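Local structure of glycosyltransferase Gtf1 (Streptococcus pneumoniae, 4PQG) at residues Thr310-Ser322 / Tyr486-Lys500. The protein is a glycosyltransferase of the GT-B type, two Rossmann-like domains facing each other, with an added extended beta-sheet domain. Sequence-based numbering, arbitrary orientation.
With NAG (2-acetamido-2-deoxy-beta-D-glucopyranose), chain D.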
ATOM      1  N   THR A 310     -11.424  12.343 -13.502  1.00 23.95           N
ATOM      2  CA  THR A 310     -11.195  12.571 -12.088  1.00 23.46           C
ATOM      3  C   THR A 310     -12.066  11.649 -11.248  1.00 24.41           C
ATOM      4  O   THR A 310     -13.283  11.761 -11.252  1.00 23.38           O
ATOM      5  CB  THR A 310     -11.458  14.032 -11.697  1.00 24.14           C
ATOM      6  OG1 THR A 310     -10.565  14.892 -12.426  1.00 23.86           O
ATOM      7  CG2 THR A 310     -11.265  14.229 -10.193  1.00 23.10           C
ATOM      8  N   ILE A 311     -11.431  10.718 -10.536  1.00 23.19           N
ATOM      9  CA  ILE A 311     -12.143   9.857  -9.606  1.00 23.57           C
ATOM     10  C   ILE A 311     -11.300   9.753  -8.347  1.00 23.91           C
ATOM     11  O   ILE A 311     -10.193   9.203  -8.393  1.00 25.51           O
ATOM     12  CB  ILE A 311     -12.398   8.441 -10.164  1.00 23.71           C
ATOM     13  CG1 ILE A 311     -12.929   8.483 -11.602  1.00 24.08           C
ATOM     14  CG2 ILE A 311     -13.338   7.673  -9.246  1.00 23.14           C
ATOM     15  CD1 ILE A 311     -12.865   7.138 -12.296  1.00 25.63           C
ATOM     16  N   PRO A 312     -11.799  10.308  -7.230  1.00 24.74           N
ATOM     17  CA  PRO A 312     -11.091  10.239  -5.949  1.00 22.90           C
ATOM     18  C   PRO A 312     -10.768   8.785  -5.608  1.00 23.04           C
ATOM     19  O   PRO A 312     -11.623   7.925  -5.793  1.00 22.43           O
ATOM     20  CB  PRO A 312     -12.115  10.784  -4.965  1.00 23.11           C
ATOM     21  CG  PRO A 312     -12.907  11.761  -5.769  1.00 24.00           C
ATOM     22  CD  PRO A 312     -13.017  11.147  -7.137  1.00 24.81           C
ATOM     23  N   VAL A 313      -9.550   8.539  -5.112  1.00 22.25           N
ATOM     24  CA  VAL A 313      -9.088   7.205  -4.731  1.00 22.37           C
ATOM     25  C   VAL A 313      -9.730   6.729  -3.433  1.00 22.19           C
ATOM     26  O   VAL A 313      -9.641   5.561  -3.074  1.00 23.30           O
ATOM     27  CB  VAL A 313      -7.537   7.109  -4.609  1.00 21.90           C
ATOM     28  CG1 VAL A 313      -6.873   7.226  -5.973  1.00 21.53           C
ATOM     29  CG2 VAL A 313      -6.973   8.138  -3.634  1.00 21.42           C
ATOM     30  N   GLY A 314     -10.379   7.636  -2.722  1.00 22.07           N
ATOM     31  CA  GLY A 314     -11.063   7.250  -1.491  1.00 21.04           C
ATOM     32  C   GLY A 314     -12.406   7.940  -1.390  1.00 21.82           C
ATOM     33  O   GLY A 314     -12.660   8.925  -2.079  1.00 21.01           O
ATOM     34  N   SER A 315     -13.262   7.422  -0.516  1.00 23.15           N
ATOM     35  CA  SER A 315     -14.522   8.083  -0.205  1.00 24.09           C
ATOM     36  C   SER A 315     -14.883   7.696   1.223  1.00 25.11           C
ATOM     37  O   SER A 315     -14.307   6.757   1.770  1.00 26.80           O
ATOM     38  CB  SER A 315     -15.610   7.672  -1.207  1.00 24.12           C
ATOM     39  OG  SER A 315     -15.792   6.263  -1.215  1.00 24.39           O
ATOM     40  N   ILE A 316     -15.809   8.425   1.835  1.00 25.19           N
ATOM     41  CA  ILE A 316     -16.182   8.212   3.223  1.00 26.00           C
ATOM     42  C   ILE A 316     -17.582   7.584   3.245  1.00 28.48           C
ATOM     43  O   ILE A 316     -18.520   8.148   2.669  1.00 28.00           O
ATOM     44  CB  ILE A 316     -16.217   9.567   3.977  1.00 26.37           C
ATOM     45  CG1 ILE A 316     -14.832  10.220   3.997  1.00 27.00           C
ATOM     46  CG2 ILE A 316     -16.712   9.387   5.403  1.00 26.34           C
ATOM     47  CD1 ILE A 316     -14.866  11.706   4.278  1.00 25.06           C
ATOM     48  N   ASP A 317     -17.736   6.432   3.899  1.00 30.35           N
ATOM     49  CA  ASP A 317     -19.046   5.766   3.920  1.00 32.77           C
ATOM     50  C   ASP A 317     -20.062   6.670   4.618  1.00 33.96           C
ATOM     51  O   ASP A 317     -21.091   7.010   4.045  1.00 35.06           O
ATOM     52  CB  ASP A 317     -18.972   4.391   4.584  1.00 33.69           C
ATOM     53  CG  ASP A 317     -18.317   3.343   3.687  1.00 35.48           C
ATOM     54  OD1 ASP A 317     -17.948   3.655   2.529  1.00 35.10           O
ATOM     55  OD2 ASP A 317     -18.162   2.200   4.150  1.00 39.13           O
ATOM     56  N   SER A 318     -19.739   7.071   5.841  1.00 33.72           N
ATOM     57  CA  SER A 318     -20.483   8.095   6.543  1.00 34.26           C
ATOM     58  C   SER A 318     -19.514   8.888   7.398  1.00 35.07           C
ATOM     59  O   SER A 318     -18.408   8.422   7.691  1.00 33.68           O
ATOM     60  CB  SER A 318     -21.567   7.472   7.431  1.00 34.89           C
ATOM     61  OG  SER A 318     -21.000   6.564   8.358  1.00 35.15           O
ATOM     62  N   LEU A 319     -19.934  10.084   7.808  1.00 34.37           N
ATOM     63  CA  LEU A 319     -19.185  10.860   8.787  1.00 32.98           C
ATOM     64  C   LEU A 319     -19.170  10.092  10.088  1.00 33.02           C
ATOM     65  O   LEU A 319     -20.130   9.388  10.406  1.00 33.40           O
ATOM     66  CB  LEU A 319     -19.821  12.236   8.989  1.00 32.86           C
ATOM     67  CG  LEU A 319     -20.097  13.079   7.745  1.00 31.92           C
ATOM     68  CD1 LEU A 319     -20.582  14.456   8.172  1.00 33.60           C
ATOM     69  CD2 LEU A 319     -18.869  13.200   6.858  1.00 32.22           C
ATOM     70  N   THR A 320     -18.077  10.209  10.828  1.00 30.21           N
ATOM     71  CA  THR A 320     -17.946   9.528  12.097  1.00 30.03           C
ATOM     72  C   THR A 320     -17.903  10.571  13.204  1.00 30.39           C
ATOM     73  O   THR A 320     -17.083  11.488  13.163  1.00 28.11           O
ATOM     74  CB  THR A 320     -16.656   8.689  12.131  1.00 29.17           C
ATOM     75  OG1 THR A 320     -16.643   7.792  11.015  1.00 28.63           O
ATOM     76  CG2 THR A 320     -16.530   7.904  13.441  1.00 28.92           C
ATOM     77  N   ASP A 321     -18.791  10.427  14.186  1.00 31.46           N
ATOM     78  CA  ASP A 321     -18.788  11.300  15.364  1.00 34.19           C
ATOM     79  C   ASP A 321     -17.918  10.685  16.425  1.00 32.86           C
ATOM     80  O   ASP A 321     -17.726   9.466  16.445  1.00 34.23           O
ATOM     81  CB  ASP A 321     -20.204  11.479  15.933  1.00 36.47           C
ATOM     82  CG  ASP A 321     -21.197  11.961  14.891  1.00 37.95           C
ATOM     83  OD1 ASP A 321     -20.921  12.959  14.191  1.00 39.39           O
ATOM     84  OD2 ASP A 321     -22.256  11.330  14.768  1.00 40.08           O
ATOM     85  N   SER A 322     -17.384  11.520  17.311  1.00 30.98           N
ATOM     86  CA  SER A 322     -16.625  11.015  18.431  1.00 31.30           C
ATOM     87  C   SER A 322     -17.564  10.165  19.258  1.00 34.08           C
ATOM     88  O   SER A 322     -18.707  10.567  19.499  1.00 31.97           O
ATOM     89  CB  SER A 322     -16.101  12.152  19.282  1.00 31.15           C
ATOM     90  OG  SER A 322     -15.144  11.650  20.183  1.00 30.19           O
ATOM     91  N   TYR A 486     -16.398  18.387   8.643  1.00 28.22           N
ATOM     92  CA  TYR A 486     -17.577  17.557   8.327  1.00 27.56           C
ATOM     93  C   TYR A 486     -18.312  18.075   7.090  1.00 28.46           C
ATOM     94  O   TYR A 486     -18.739  17.290   6.227  1.00 28.98           O
ATOM     95  CB  TYR A 486     -18.535  17.553   9.510  1.00 27.15           C
ATOM     96  CG  TYR A 486     -18.134  16.672  10.668  1.00 27.09           C
ATOM     97  CD1 TYR A 486     -17.832  15.321  10.473  1.00 28.01           C
ATOM     98  CD2 TYR A 486     -18.112  17.171  11.979  1.00 27.20           C
ATOM     99  CE1 TYR A 486     -17.486  14.502  11.544  1.00 26.61           C
ATOM    100  CE2 TYR A 486     -17.768  16.359  13.051  1.00 26.18           C
ATOM    101  CZ  TYR A 486     -17.456  15.022  12.824  1.00 26.50           C
ATOM    102  OH  TYR A 486     -17.119  14.200  13.880  1.00 24.16           O
ATOM    103  N   GLN A 487     -18.444  19.399   6.985  1.00 27.56           N
ATOM    104  CA  GLN A 487     -19.072  19.995   5.815  1.00 28.07           C
ATOM    105  C   GLN A 487     -18.301  19.676   4.522  1.00 26.97           C
ATOM    106  O   GLN A 487     -18.899  19.233   3.529  1.00 24.04           O
ATOM    107  CB  GLN A 487     -19.248  21.509   6.000  1.00 30.86           C
ATOM    108  CG  GLN A 487     -20.045  22.197   4.902  1.00 34.77           C
ATOM    109  CD  GLN A 487     -20.046  23.706   5.068  1.00 37.52           C
ATOM    110  OE1 GLN A 487     -20.431  24.220   6.121  1.00 38.69           O
ATOM    111  NE2 GLN A 487     -19.584  24.423   4.042  1.00 37.66           N
ATOM    112  N   ILE A 488     -16.982  19.892   4.532  1.00 25.44           N
ATOM    113  CA  ILE A 488     -16.175  19.522   3.367  1.00 25.99           C
ATOM    114  C   ILE A 488     -16.320  18.023   3.064  1.00 25.36           C
ATOM    115  O   ILE A 488     -16.481  17.627   1.909  1.00 26.09           O
ATOM    116  CB  ILE A 488     -14.675  19.890   3.537  1.00 25.91           C
ATOM    117  CG1 ILE A 488     -14.496  21.422   3.498  1.00 26.00           C
ATOM    118  CG2 ILE A 488     -13.830  19.180   2.476  1.00 23.36           C
ATOM    119  CD1 ILE A 488     -13.176  21.913   4.061  1.00 27.16           C
ATOM    120  N   ALA A 489     -16.298  17.215   4.119  1.00 25.52           N
ATOM    121  CA  ALA A 489     -16.325  15.760   4.006  1.00 26.38           C
ATOM    122  C   ALA A 489     -17.557  15.240   3.278  1.00 27.89           C
ATOM    123  O   ALA A 489     -17.492  14.212   2.601  1.00 26.83           O
ATOM    124  CB  ALA A 489     -16.221  15.127   5.385  1.00 25.49           C
ATOM    125  N   GLU A 490     -18.679  15.952   3.402  1.00 28.55           N
ATOM    126  CA  GLU A 490     -19.920  15.540   2.733  1.00 29.74           C
ATOM    127  C   GLU A 490     -19.732  15.524   1.226  1.00 28.49           C
ATOM    128  O   GLU A 490     -20.472  14.855   0.509  1.00 29.27           O
ATOM    129  CB  GLU A 490     -21.073  16.483   3.094  1.00 33.33           C
ATOM    130  CG  GLU A 490     -21.604  16.340   4.506  1.00 36.40           C
ATOM    131  CD  GLU A 490     -22.468  17.534   4.894  1.00 41.41           C
ATOM    132  OE1 GLU A 490     -23.337  17.927   4.088  1.00 44.39           O
ATOM    133  OE2 GLU A 490     -22.267  18.101   5.990  1.00 42.92           O
ATOM    134  N   GLY A 491     -18.732  16.260   0.746  1.00 26.66           N
ATOM    135  CA  GLY A 491     -18.382  16.240  -0.663  1.00 26.59           C
ATOM    136  C   GLY A 491     -17.588  15.004  -1.076  1.00 27.39           C
ATOM    137  O   GLY A 491     -17.283  14.842  -2.253  1.00 28.05           O
ATOM    138  N   PHE A 492     -17.251  14.136  -0.125  1.00 26.13           N
ATOM    139  CA  PHE A 492     -16.399  12.965  -0.419  1.00 27.40           C
ATOM    140  C   PHE A 492     -17.044  11.662   0.040  1.00 28.61           C
ATOM    141  O   PHE A 492     -16.354  10.686   0.365  1.00 27.01           O
ATOM    142  CB  PHE A 492     -14.982  13.148   0.187  1.00 26.48           C
ATOM    143  CG  PHE A 492     -14.218  14.274  -0.445  1.00 26.65           C
ATOM    144  CD1 PHE A 492     -13.401  14.042  -1.545  1.00 26.59           C
ATOM    145  CD2 PHE A 492     -14.376  15.584   0.016  1.00 26.47           C
ATOM    146  CE1 PHE A 492     -12.726  15.082  -2.158  1.00 26.72           C
ATOM    147  CE2 PHE A 492     -13.706  16.632  -0.585  1.00 27.43           C
ATOM    148  CZ  PHE A 492     -12.877  16.383  -1.675  1.00 28.21           C
ATOM    149  N   LEU A 493     -18.377  11.646   0.069  1.00 28.09           N
ATOM    150  CA  LEU A 493     -19.097  10.475   0.574  1.00 29.16           C
ATOM    151  C   LEU A 493     -19.178   9.368  -0.477  1.00 27.50           C
ATOM    152  O   LEU A 493     -19.219   9.653  -1.670  1.00 26.32           O
ATOM    153  CB  LEU A 493     -20.494  10.850   1.096  1.00 29.79           C
ATOM    154  CG  LEU A 493     -20.590  11.760   2.328  1.00 29.67           C
ATOM    155  CD1 LEU A 493     -22.063  12.043   2.642  1.00 31.05           C
ATOM    156  CD2 LEU A 493     -19.881  11.170   3.543  1.00 28.93           C
ATOM    157  N   THR A 494     -19.193   8.120  -0.012  1.00 28.55           N
ATOM    158  CA  THR A 494     -19.268   6.926  -0.877  1.00 31.23           C
ATOM    159  C   THR A 494     -20.418   6.977  -1.902  1.00 32.22           C
ATOM    160  O   THR A 494     -20.227   6.647  -3.081  1.00 31.33           O
ATOM    161  CB  THR A 494     -19.357   5.629  -0.037  1.00 32.59           C
ATOM    162  OG1 THR A 494     -18.201   5.532   0.813  1.00 34.37           O
ATOM    163  CG2 THR A 494     -19.422   4.387  -0.928  1.00 31.18           C
ATOM    164  N   LYS A 495     -21.596   7.415  -1.467  1.00 34.62           N
ATOM    165  CA  LYS A 495     -22.742   7.523  -2.385  1.00 36.48           C
ATOM    166  C   LYS A 495     -22.393   8.231  -3.695  1.00 35.88           C
ATOM    167  O   LYS A 495     -22.669   7.701  -4.770  1.00 36.48           O
ATOM    168  CB  LYS A 495     -23.957   8.135  -1.689  1.00 41.68           C
ATOM    169  CG  LYS A 495     -24.487   7.212  -0.601  1.00 47.18           C
ATOM    170  CD  LYS A 495     -25.810   7.664   0.000  1.00 50.78           C
ATOM    171  CE  LYS A 495     -26.212   6.712   1.118  1.00 51.11           C
ATOM    172  NZ  LYS A 495     -27.324   7.255   1.942  1.00 53.15           N
ATOM    173  N   GLU A 496     -21.748   9.397  -3.611  1.00 35.85           N
ATOM    174  CA  GLU A 496     -21.274  10.106  -4.811  1.00 37.25           C
ATOM    175  C   GLU A 496     -20.281   9.275  -5.642  1.00 37.12           C
ATOM    176  O   GLU A 496     -20.372   9.235  -6.877  1.00 36.46           O
ATOM    177  CB  GLU A 496     -20.609  11.446  -4.451  1.00 40.40           C
ATOM    178  CG  GLU A 496     -21.457  12.462  -3.694  1.00 44.35           C
ATOM    179  CD  GLU A 496     -20.611  13.535  -3.000  1.00 46.00           C
ATOM    180  OE1 GLU A 496     -20.230  14.534  -3.667  1.00 45.28           O
ATOM    181  OE2 GLU A 496     -20.323  13.376  -1.786  1.00 40.80           O
ATOM    182  N   ILE A 497     -19.318   8.639  -4.972  1.00 36.62           N
ATOM    183  CA  ILE A 497     -18.227   7.940  -5.683  1.00 37.45           C
ATOM    184  C   ILE A 497     -18.710   6.735  -6.504  1.00 36.69           C
ATOM    185  O   ILE A 497     -18.204   6.490  -7.600  1.00 38.20           O
ATOM    186  CB  ILE A 497     -17.054   7.557  -4.743  1.00 37.02           C
ATOM    187  CG1 ILE A 497     -15.716   7.600  -5.483  1.00 38.58           C
ATOM    188  CG2 ILE A 497     -17.246   6.172  -4.142  1.00 38.37           C
ATOM    189  CD1 ILE A 497     -15.362   8.954  -6.041  1.00 37.91           C
ATOM    190  N   LEU A 498     -19.694   6.011  -5.966  1.00 38.34           N
ATOM    191  CA  LEU A 498     -20.329   4.876  -6.639  1.00 40.21           C
ATOM    192  C   LEU A 498     -20.870   5.265  -8.002  1.00 42.36           C
ATOM    193  O   LEU A 498     -20.723   4.516  -8.973  1.00 41.71           O
ATOM    194  CB  LEU A 498     -21.463   4.311  -5.781  1.00 39.35           C
ATOM    195  CG  LEU A 498     -21.046   3.663  -4.460  1.00 40.84           C
ATOM    196  CD1 LEU A 498     -22.232   3.470  -3.524  1.00 41.44           C
ATOM    197  CD2 LEU A 498     -20.335   2.341  -4.707  1.00 40.17           C
ATOM    198  N   GLU A 499     -21.489   6.443  -8.061  1.00 43.44           N
ATOM    199  CA  GLU A 499     -22.032   6.977  -9.303  1.00 43.57           C
ATOM    200  C   GLU A 499     -20.938   7.319 -10.293  1.00 40.63           C
ATOM    201  O   GLU A 499     -21.122   7.162 -11.500  1.00 40.86           O
ATOM    202  CB  GLU A 499     -22.905   8.209  -9.029  1.00 45.98           C
ATOM    203  CG  GLU A 499     -24.277   7.868  -8.466  1.00 49.62           C
ATOM    204  CD  GLU A 499     -25.065   6.953  -9.391  1.00 52.95           C
ATOM    205  OE1 GLU A 499     -25.153   7.253 -10.606  1.00 56.00           O
ATOM    206  OE2 GLU A 499     -25.581   5.923  -8.907  1.00 55.10           O
ATOM    207  N   LYS A 500     -19.799   7.792  -9.789  1.00 37.45           N
ATOM    208  CA  LYS A 500     -18.675   8.102 -10.668  1.00 37.45           C
ATOM    209  C   LYS A 500     -18.134   6.816 -11.286  1.00 37.60           C
ATOM    210  O   LYS A 500     -17.844   6.768 -12.481  1.00 38.80           O
ATOM    211  CB  LYS A 500     -17.569   8.859  -9.925  1.00 38.92           C
ATOM    212  CG  LYS A 500     -18.025  10.191  -9.349  1.00 41.87           C
ATOM    213  CD  LYS A 500     -16.867  11.037  -8.833  1.00 42.44           C
ATOM    214  CE  LYS A 500     -17.364  12.186  -7.967  1.00 43.64           C
ATOM    215  NZ  LYS A 500     -18.156  13.182  -8.745  1.00 43.42           N
TER
HETATM  216  C1  NAG D 602      -0.195   8.078  -2.754  1.00 18.29           C
HETATM  217  C2  NAG D 602      -0.051   9.594  -2.705  1.00 17.57           C
HETATM  218  C3  NAG D 602      -1.317   9.905  -1.896  1.00 17.54           C
HETATM  219  C4  NAG D 602      -2.566   9.233  -2.489  1.00 17.47           C
HETATM  220  C5  NAG D 602      -2.305   7.729  -2.778  1.00 18.15           C
HETATM  221  C6  NAG D 602      -3.511   6.953  -3.296  1.00 18.04           C
HETATM  222  C7  NAG D 602       1.797  11.106  -2.221  1.00 17.81           C
HETATM  223  C8  NAG D 602       2.952  11.371  -1.297  1.00 17.06           C
HETATM  224  N2  NAG D 602       1.101  10.015  -1.945  1.00 17.26           N
HETATM  225  O1  NAG D 602       0.908   7.232  -2.598  1.00 17.75           O
HETATM  226  O3  NAG D 602      -1.507  11.299  -1.716  1.00 18.05           O
HETATM  227  O4  NAG D 602      -3.615   9.359  -1.559  1.00 16.60           O
HETATM  228  O5  NAG D 602      -1.192   7.690  -3.674  1.00 18.70           O
HETATM  229  O6  NAG D 602      -3.791   7.449  -4.585  1.00 18.90           O
HETATM  230  O7  NAG D 602       1.552  11.868  -3.170  1.00 19.06           O
HETATM  231  O   HOH W   1     -14.716  10.776  -2.371  1.00 31.80           O
HETATM  232  O   HOH W   2     -22.066   7.540   1.329  1.00 29.24           O
HETATM  233  O   HOH W   3     -17.658  14.426  17.140  1.00 33.57           O
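L319 lies against the end of helix 478-489 and the turn after it, and each of its side-chain carbons meets something. CB rests near Y486 CD1, and CG, anti to the carbonyl carbon (chi1 -52°), stands a little farther from the same ring atom, which carries both methyls over the helix end. The branches then part: CD1 approaches Y486 CD1 obliquely at 3.7 Å, whereas CD2 reaches A489 CB at 3.6 Å and also meets CD2 of L493, beyond the helix. A forked leucine suits this place, since one arm serves the tyrosine and the other the small alanine, whose methyl also receives I316 CD1. Y486 adds a polar tip to its apolar ring: OH donates to T320 O at 2.8 Å, with that oxygen at the ring edge, in plane.

I316 N donates to F492 O (2.8 Å, 155° at the hydrogen), and I316 O accepts from T494 N, above its carbonyl plane, so I316 bridges the residues flanking L493, the N-cap of helix 494-508. The short T494 hydroxyl, in the first turn, reaches D317 OD1 directly, donating to its anti lone pair at 2.6 Å. Farther on, the flat apolar side of P312 slides past I497, CD to CD1 a tight 3.4 Å.

The loop after strand 308-310, linking the first Rossmann-like sheet to the second, thus runs beside the C-terminal helix, which crosses back to the N-terminal domain as in GT-B folds: T494 and I497 touch helix 24-38, while I316 and A489 meet helix 416-423.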